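Local atomic coordinates of protein toll (Drosophila melanogaster, PDB entry 4LXR), a protein that serves as the cell-surface receptor for the cleaved cytokine Spätzle, activating the Toll pathway in embryonic dorsal-ventral patterning and antifungal immunity. Residues Asp530-Pro535 and Thr565-Cys570; Gln547-Val552 and Thr579-Ile584. One frame throughout, in Å; residues are numbered along the deposited sequence.

Contact 1 (Asp530-Pro535 and Thr565-Cys570); sequences DLNDNP and TDRLVC. With NAG (2-acetamido-2-deoxy-beta-D-glucopyranose), chain F.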
ATOM      1  N   ASP A 530       2.243  16.030   6.745  1.00 47.05           N
ATOM      2  CA  ASP A 530       3.534  15.357   6.771  1.00 49.31           C
ATOM      3  C   ASP A 530       4.596  16.189   6.053  1.00 47.93           C
ATOM      4  O   ASP A 530       4.540  16.354   4.841  1.00 47.30           O
ATOM      5  CB  ASP A 530       3.416  13.974   6.127  1.00 46.07           C
ATOM      6  CG  ASP A 530       4.601  13.089   6.438  1.00 52.93           C
ATOM      7  OD1 ASP A 530       5.677  13.631   6.769  1.00 59.74           O
ATOM      8  OD2 ASP A 530       4.464  11.852   6.350  1.00 50.39           O
ATOM      9  N   LEU A 531       5.572  16.691   6.808  1.00 52.98           N
ATOM     10  CA  LEU A 531       6.607  17.570   6.264  1.00 47.96           C
ATOM     11  C   LEU A 531       7.970  16.895   6.136  1.00 48.29           C
ATOM     12  O   LEU A 531       8.971  17.562   5.871  1.00 49.94           O
ATOM     13  CB  LEU A 531       6.746  18.820   7.129  1.00 50.11           C
ATOM     14  CG  LEU A 531       5.523  19.735   7.199  1.00 53.79           C
ATOM     15  CD1 LEU A 531       5.788  20.928   8.134  1.00 42.47           C
ATOM     16  CD2 LEU A 531       5.133  20.194   5.788  1.00 39.54           C
ATOM     17  N   ASN A 532       8.006  15.579   6.325  1.00 45.76           N
ATOM     18  CA  ASN A 532       9.256  14.821   6.286  1.00 49.50           C
ATOM     19  C   ASN A 532       9.992  14.911   4.951  1.00 54.06           C
ATOM     20  O   ASN A 532       9.378  15.160   3.913  1.00 50.18           O
ATOM     21  CB  ASN A 532       8.992  13.351   6.623  1.00 46.25           C
ATOM     22  CG  ASN A 532       8.761  13.125   8.110  1.00 59.78           C
ATOM     23  OD1 ASN A 532       9.101  13.978   8.933  1.00 57.21           O
ATOM     24  ND2 ASN A 532       8.194  11.972   8.460  1.00 49.99           N
ATOM     25  N   ASP A 533      11.308  14.702   4.988  1.00 52.56           N
ATOM     26  CA  ASP A 533      12.115  14.602   3.767  1.00 48.98           C
ATOM     27  C   ASP A 533      12.049  15.838   2.879  1.00 52.41           C
ATOM     28  O   ASP A 533      11.883  15.735   1.663  1.00 52.40           O
ATOM     29  CB  ASP A 533      11.717  13.369   2.947  1.00 48.39           C
ATOM     30  CG  ASP A 533      11.918  12.080   3.703  1.00 54.87           C
ATOM     31  OD1 ASP A 533      13.083  11.650   3.848  1.00 58.95           O
ATOM     32  OD2 ASP A 533      10.911  11.492   4.148  1.00 58.95           O
ATOM     33  N   ASN A 534      12.170  17.004   3.491  1.00 49.44           N
ATOM     34  CA  ASN A 534      12.313  18.236   2.745  1.00 43.14           C
ATOM     35  C   ASN A 534      13.682  18.864   3.008  1.00 45.87           C
ATOM     36  O   ASN A 534      14.249  18.683   4.089  1.00 41.90           O
ATOM     37  CB  ASN A 534      11.174  19.187   3.092  1.00 47.35           C
ATOM     38  CG  ASN A 534       9.939  18.926   2.252  1.00 48.89           C
ATOM     39  OD1 ASN A 534       9.935  19.200   1.049  1.00 46.25           O
ATOM     40  ND2 ASN A 534       8.887  18.399   2.875  1.00 39.66           N
ATOM     41  N   PRO A 535      14.233  19.583   2.014  1.00 47.80           N
ATOM     42  CA  PRO A 535      15.588  20.149   2.137  1.00 48.39           C
ATOM     43  C   PRO A 535      15.664  21.453   2.962  1.00 44.87           C
ATOM     44  O   PRO A 535      16.130  22.481   2.476  1.00 51.09           O
ATOM     45  CB  PRO A 535      15.986  20.401   0.674  1.00 41.25           C
ATOM     46  CG  PRO A 535      14.683  20.682  -0.018  1.00 42.72           C
ATOM     47  CD  PRO A 535      13.665  19.785   0.667  1.00 44.95           C
ATOM     48  N   THR A 565       7.128  15.797  11.699  1.00 51.61           N
ATOM     49  CA  THR A 565       8.448  16.337  11.414  1.00 65.38           C
ATOM     50  C   THR A 565       9.567  15.424  11.893  1.00 65.33           C
ATOM     51  O   THR A 565      10.735  15.799  11.845  1.00 65.99           O
ATOM     52  CB  THR A 565       8.631  17.695  12.099  1.00 57.83           C
ATOM     53  OG1 THR A 565       8.324  17.561  13.490  1.00 63.15           O
ATOM     54  CG2 THR A 565       7.692  18.720  11.490  1.00 55.20           C
ATOM     55  N   ASP A 566       9.206  14.224  12.338  1.00 66.39           N
ATOM     56  CA  ASP A 566      10.160  13.289  12.936  1.00 65.36           C
ATOM     57  C   ASP A 566      11.303  12.936  11.988  1.00 65.51           C
ATOM     58  O   ASP A 566      12.385  12.571  12.428  1.00 65.60           O
ATOM     59  CB  ASP A 566       9.447  12.021  13.420  1.00 66.44           C
ATOM     60  CG  ASP A 566       9.079  11.079  12.279  1.00 73.48           C
ATOM     61  OD1 ASP A 566       8.226  11.448  11.441  1.00 70.13           O
ATOM     62  OD2 ASP A 566       9.639   9.964  12.226  1.00 77.99           O
ATOM     63  N   ARG A 567      11.057  13.047  10.687  1.00 66.73           N
ATOM     64  CA  ARG A 567      12.108  12.833   9.698  1.00 67.03           C
ATOM     65  C   ARG A 567      12.290  14.058   8.802  1.00 67.47           C
ATOM     66  O   ARG A 567      12.646  13.941   7.626  1.00 67.46           O
ATOM     67  CB  ARG A 567      11.858  11.553   8.895  1.00 69.58           C
ATOM     68  CG  ARG A 567      12.237  10.294   9.675  1.00 72.74           C
ATOM     69  CD  ARG A 567      11.622   9.026   9.109  1.00 70.16           C
ATOM     70  NE  ARG A 567      11.990   8.816   7.716  1.00 81.73           N
ATOM     71  CZ  ARG A 567      11.141   8.913   6.697  1.00 85.12           C
ATOM     72  NH1 ARG A 567       9.866   9.206   6.919  1.00 89.11           N
ATOM     73  NH2 ARG A 567      11.564   8.711   5.456  1.00 78.47           N
ATOM     74  N   LEU A 568      12.044  15.235   9.382  1.00 65.33           N
ATOM     75  CA  LEU A 568      12.390  16.507   8.751  1.00 58.61           C
ATOM     76  C   LEU A 568      13.760  16.957   9.259  1.00 63.24           C
ATOM     77  O   LEU A 568      13.946  17.232  10.453  1.00 60.59           O
ATOM     78  CB  LEU A 568      11.332  17.577   9.028  1.00 54.89           C
ATOM     79  CG  LEU A 568      11.665  18.968   8.478  1.00 53.08           C
ATOM     80  CD1 LEU A 568      11.959  18.899   6.982  1.00 50.05           C
ATOM     81  CD2 LEU A 568      10.537  19.945   8.767  1.00 44.86           C
ATOM     82  N   VAL A 569      14.707  17.036   8.330  1.00 64.01           N
ATOM     83  CA  VAL A 569      16.121  17.121   8.653  1.00 64.19           C
ATOM     84  C   VAL A 569      16.784  18.273   7.923  1.00 60.46           C
ATOM     85  O   VAL A 569      16.563  18.461   6.729  1.00 64.41           O
ATOM     86  CB  VAL A 569      16.826  15.819   8.231  1.00 67.72           C
ATOM     87  CG1 VAL A 569      18.333  15.974   8.281  1.00 69.12           C
ATOM     88  CG2 VAL A 569      16.371  14.671   9.112  1.00 70.88           C
ATOM     89  N   CYS A 570      17.599  19.036   8.645  1.00 60.44           N
ATOM     90  CA  CYS A 570      18.347  20.146   8.060  1.00 56.75           C
ATOM     91  C   CYS A 570      19.225  19.695   6.912  1.00 54.68           C
ATOM     92  O   CYS A 570      19.928  18.696   7.022  1.00 59.22           O
ATOM     93  CB  CYS A 570      19.244  20.813   9.107  1.00 56.05           C
ATOM     94  SG  CYS A 570      18.358  21.526  10.467  1.00 61.87           S
TER
HETATM   95  C1  NAG F   1       3.721  10.648   2.729  1.00 39.22           C
HETATM   96  C2  NAG F   1       3.409   9.586   3.796  1.00 46.78           C
HETATM   97  C3  NAG F   1       4.692   8.883   4.259  1.00 46.39           C
HETATM   98  C4  NAG F   1       5.550   8.442   3.077  1.00 42.76           C
HETATM   99  C5  NAG F   1       5.727   9.608   2.113  1.00 35.98           C
HETATM  100  C6  NAG F   1       6.527   9.257   0.880  1.00 38.09           C
HETATM  101  C7  NAG F   1       1.560   9.751   5.412  1.00 58.78           C
HETATM  102  C8  NAG F   1       0.964   8.560   4.727  1.00 58.31           C
HETATM  103  N2  NAG F   1       2.727  10.187   4.927  1.00 50.71           N
HETATM  104  O3  NAG F   1       4.335   7.759   5.054  1.00 57.94           O
HETATM  105  O4  NAG F   1       6.863   8.094   3.510  1.00 57.21           O
HETATM  106  O5  NAG F   1       4.444  10.060   1.674  1.00 41.60           O
HETATM  107  O6  NAG F   1       5.851   8.288   0.091  1.00 42.13           O
HETATM  108  O7  NAG F   1       1.016  10.292   6.369  1.00 64.94           O
HETATM  109  O   HOH W   1       6.994  10.700   6.257  1.00 46.15           O
HETATM  110  O   HOH W   2      13.968  16.595   5.906  1.00 46.76           O
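Asn532 pushes its carboxamide against the turn at Asp566-Arg567, and both ends of the amide are used. Chi1 (-76°) sets its CG beside the backbone N, where it lies 3.6 Å from Arg567 CB. OD1 accepts from Arg567 N at 2.8 Å, the donor standing above the amide's carbonyl plane. ND2 gives a nearly straight bond of 3.0 Å to Asp566 OD1; the carboxylate oxygen lies close to the amide plane but is itself met from above its own plane. One residue on, the backbone bond Asp533 N to Arg567 O, 3.1 Å, ties the two loops again. This is the tight part, where a buried asparagine is held at both ends, which would fix the rotation of its amide. Beside it Leu568 lays CD1 against Leu531 O at 3.5 Å and close to Asn534 CB, while its CD2 is near Leu531 CB.

The looser side is the partly exposed pair Asp533 and Arg567. Asp533 OD2 approaches Arg567 NH2 at 3.1 Å from well outside the guanidinium plane, a salt bridge of charge alone; that NH2 also has a weak hydrogen bond to a sugar of a glycan on the protein. A separate polar margin runs past Asp530: water 1 links its OD2 to Asn532 ND2, with a weak bond from Arg567 NH1, and OD2 of Asp530 also accepts from N2 of the N-acetylglucosamine at 2.8 Å. Asp530 OD1 meanwhile closes an Asx turn by accepting from Asn532 N.

The arrangement joins the closing turn of the first leucine-rich block to the first of the chain's two C-terminal (LRRCT) caps: the loop after strand 527-530 meets the loop after the neighbouring parallel strand 561-564, Cys570 is disulfide-bonded to Cys538, and Phe545 of helix 543-549 touches Leu531, Thr565 and Leu568.

Contact 2 (Gln547-Val552 and Thr579-Ile584); sequences QLVRGV and TPVRQI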
ATOM      1  N   GLN A 547      10.424  26.474  17.293  1.00 63.03           N
ATOM      2  CA  GLN A 547       9.784  26.605  18.604  1.00 71.56           C
ATOM      3  C   GLN A 547       8.417  25.908  18.611  1.00 75.33           C
ATOM      4  O   GLN A 547       8.029  25.309  19.612  1.00 82.31           O
ATOM      5  CB  GLN A 547       9.642  28.077  19.024  1.00 70.28           C
ATOM      6  CG  GLN A 547      10.941  28.886  19.095  1.00 66.76           C
ATOM      7  CD  GLN A 547      11.826  28.512  20.270  1.00 74.57           C
ATOM      8  OE1 GLN A 547      12.186  27.348  20.446  1.00 79.18           O
ATOM      9  NE2 GLN A 547      12.192  29.509  21.081  1.00 75.70           N
ATOM     10  N   LEU A 548       7.700  25.989  17.490  1.00 69.88           N
ATOM     11  CA  LEU A 548       6.413  25.309  17.328  1.00 70.57           C
ATOM     12  C   LEU A 548       6.597  23.804  17.438  1.00 72.41           C
ATOM     13  O   LEU A 548       5.858  23.127  18.152  1.00 79.56           O
ATOM     14  CB  LEU A 548       5.776  25.666  15.975  1.00 66.70           C
ATOM     15  CG  LEU A 548       4.375  25.172  15.578  1.00 65.70           C
ATOM     16  CD1 LEU A 548       4.382  23.769  14.980  1.00 60.98           C
ATOM     17  CD2 LEU A 548       3.442  25.223  16.768  1.00 70.92           C
ATOM     18  N   VAL A 549       7.593  23.292  16.723  1.00 68.37           N
ATOM     19  CA  VAL A 549       7.882  21.864  16.702  1.00 71.12           C
ATOM     20  C   VAL A 549       8.185  21.321  18.099  1.00 77.96           C
ATOM     21  O   VAL A 549       7.824  20.192  18.428  1.00 83.16           O
ATOM     22  CB  VAL A 549       9.028  21.541  15.704  1.00 67.21           C
ATOM     23  CG1 VAL A 549       9.772  20.277  16.105  1.00 68.33           C
ATOM     24  CG2 VAL A 549       8.472  21.427  14.281  1.00 61.29           C
ATOM     25  N   ARG A 550       8.826  22.133  18.931  1.00 79.94           N
ATOM     26  CA  ARG A 550       9.084  21.719  20.305  1.00 88.56           C
ATOM     27  C   ARG A 550       8.007  22.244  21.267  1.00 89.43           C
ATOM     28  O   ARG A 550       6.826  22.283  20.925  1.00 92.76           O
ATOM     29  CB  ARG A 550      10.506  22.101  20.740  1.00 86.54           C
ATOM     30  CG  ARG A 550      10.914  23.528  20.428  1.00 78.37           C
ATOM     31  CD  ARG A 550      12.377  23.615  19.976  1.00 78.61           C
ATOM     32  NE  ARG A 550      13.338  23.220  21.008  1.00 82.36           N
ATOM     33  CZ  ARG A 550      13.740  24.008  22.006  1.00 79.43           C
ATOM     34  NH1 ARG A 550      14.621  23.562  22.891  1.00 81.72           N
ATOM     35  NH2 ARG A 550      13.257  25.238  22.127  1.00 73.10           N
ATOM     36  N   GLY A 551       8.402  22.646  22.465  1.00 86.89           N
ATOM     37  CA  GLY A 551       7.426  23.115  23.431  1.00 99.03           C
ATOM     38  C   GLY A 551       6.984  24.555  23.237  1.00101.25           C
ATOM     39  O   GLY A 551       5.818  24.829  22.951  1.00105.41           O
ATOM     40  N   VAL A 552       7.945  25.463  23.370  1.00 96.57           N
ATOM     41  CA  VAL A 552       7.720  26.905  23.526  1.00 96.47           C
ATOM     42  C   VAL A 552       6.527  27.582  22.826  1.00 93.49           C
ATOM     43  O   VAL A 552       5.669  28.163  23.491  1.00 94.85           O
ATOM     44  CB  VAL A 552       8.997  27.689  23.172  1.00 97.43           C
ATOM     45  CG1 VAL A 552       8.892  29.117  23.681  1.00100.19           C
ATOM     46  CG2 VAL A 552      10.212  26.992  23.762  1.00 98.93           C
ATOM     47  N   THR A 579      20.745  16.982  11.247  1.00 72.13           N
ATOM     48  CA  THR A 579      20.089  16.906  12.550  1.00 74.40           C
ATOM     49  C   THR A 579      18.595  17.202  12.463  1.00 72.12           C
ATOM     50  O   THR A 579      18.193  18.237  11.937  1.00 73.57           O
ATOM     51  CB  THR A 579      20.754  17.847  13.582  1.00 77.45           C
ATOM     52  OG1 THR A 579      20.119  19.132  13.559  1.00 77.40           O
ATOM     53  CG2 THR A 579      22.244  17.994  13.285  1.00 75.98           C
ATOM     54  N   PRO A 580      17.772  16.281  12.981  1.00 70.57           N
ATOM     55  CA  PRO A 580      16.311  16.400  12.946  1.00 69.45           C
ATOM     56  C   PRO A 580      15.800  17.655  13.642  1.00 71.01           C
ATOM     57  O   PRO A 580      16.243  18.007  14.739  1.00 73.11           O
ATOM     58  CB  PRO A 580      15.840  15.143  13.683  1.00 72.07           C
ATOM     59  CG  PRO A 580      16.952  14.168  13.493  1.00 72.04           C
ATOM     60  CD  PRO A 580      18.202  14.991  13.549  1.00 72.88           C
ATOM     61  N   VAL A 581      14.849  18.305  12.983  1.00 70.14           N
ATOM     62  CA  VAL A 581      14.286  19.588  13.398  1.00 70.41           C
ATOM     63  C   VAL A 581      13.931  19.718  14.889  1.00 75.91           C
ATOM     64  O   VAL A 581      14.105  20.785  15.479  1.00 75.78           O
ATOM     65  CB  VAL A 581      13.086  19.953  12.488  1.00 72.08           C
ATOM     66  CG1 VAL A 581      11.928  20.530  13.278  1.00 77.95           C
ATOM     67  CG2 VAL A 581      13.535  20.898  11.391  1.00 67.52           C
ATOM     68  N   ARG A 582      13.457  18.633  15.496  1.00 80.99           N
ATOM     69  CA  ARG A 582      13.094  18.648  16.913  1.00 84.53           C
ATOM     70  C   ARG A 582      14.323  18.843  17.809  1.00 81.07           C
ATOM     71  O   ARG A 582      14.247  19.502  18.850  1.00 74.30           O
ATOM     72  CB  ARG A 582      12.342  17.364  17.294  1.00 92.68           C
ATOM     73  CG  ARG A 582      11.592  17.448  18.619  1.00104.04           C
ATOM     74  CD  ARG A 582      10.753  16.200  18.905  1.00112.55           C
ATOM     75  NE  ARG A 582      11.565  15.001  19.117  1.00120.39           N
ATOM     76  CZ  ARG A 582      11.113  13.871  19.662  1.00124.22           C
ATOM     77  NH1 ARG A 582       9.851  13.775  20.065  1.00122.92           N
ATOM     78  NH2 ARG A 582      11.928  12.834  19.811  1.00127.04           N
ATOM     79  N   GLN A 583      15.454  18.281  17.383  1.00 80.66           N
ATOM     80  CA  GLN A 583      16.687  18.312  18.168  1.00 77.26           C
ATOM     81  C   GLN A 583      17.416  19.651  18.106  1.00 76.57           C
ATOM     82  O   GLN A 583      18.408  19.855  18.800  1.00 74.49           O
ATOM     83  CB  GLN A 583      17.641  17.213  17.698  1.00 76.84           C
ATOM     84  CG  GLN A 583      17.134  15.799  17.903  1.00 82.71           C
ATOM     85  CD  GLN A 583      18.156  14.759  17.474  1.00 89.02           C
ATOM     86  OE1 GLN A 583      17.853  13.566  17.391  1.00 90.50           O
ATOM     87  NE2 GLN A 583      19.375  15.209  17.197  1.00 89.58           N
ATOM     88  N   ILE A 584      16.938  20.559  17.265  1.00 76.90           N
ATOM     89  CA  ILE A 584      17.618  21.834  17.084  1.00 73.72           C
ATOM     90  C   ILE A 584      17.448  22.744  18.290  1.00 77.93           C
ATOM     91  O   ILE A 584      16.346  22.892  18.822  1.00 86.27           O
ATOM     92  CB  ILE A 584      17.111  22.564  15.839  1.00 65.43           C
ATOM     93  CG1 ILE A 584      17.325  21.703  14.606  1.00 62.51           C
ATOM     94  CG2 ILE A 584      17.817  23.895  15.658  1.00 54.54           C
ATOM     95  CD1 ILE A 584      16.706  22.302  13.385  1.00 68.52           C
TER
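Val549 and Val581 make the apolar part of the contact, their side chains crossing at about a right angle. CG1 of Val549, anti to its backbone N (chi1 153°), comes within 3.6 Å of Val581 CG1, and Val549 CG2 lies 3.7 Å from that same methyl. CG1 of Val549 also rests on Arg582, 3.8 Å from its CA, while the Arg582 chain leads its charged end away. The packing sets the end of helix 543-549 against a turn of the first LRRCT cap, a turn held by the backbone bond from Gln583 N to Pro580 O; Phe545 and Ile546 of the same helix also touch Val581.

The polar part belongs to Arg550, the first residue past the helix. Its chain bends at chi2 and chi3, and NH2 donates to Gln547 OE1, one turn back, at 2.9 Å and in the plane of that carbonyl. Across the contact the guanidinium comes near backbone oxygens without a hydrogen bond: NE is 3.7 Å from Ile584 O, and Arg582 O lies farther off at its edge. An alanine in place of Arg550 would probably leave Gln547 OE1 without this donor and its amide freer to turn.

Contacts 1 and 2 lie where the first leucine-rich block passes into its LRRCT cap, their centres about 11 Å apart, and their segments alternate along the chain. They meet directly where Leu568 O of contact 1 lies 2.9 Å from Val581 N of contact 2, a probable backbone hydrogen bond. Side chains add to the join: Cys570 SG packs against Ile584 CD1 at 3.4 Å, and Thr565 OG1 against Val549 CG2 at 3.9 Å. Helix 543-549 is shared by both contacts. The two differ in their surroundings: 530-535 with 565-570 borders a glycan attached to the receptor itself, whereas the Arg582 side chain lies about 14 Å from a bound mannose.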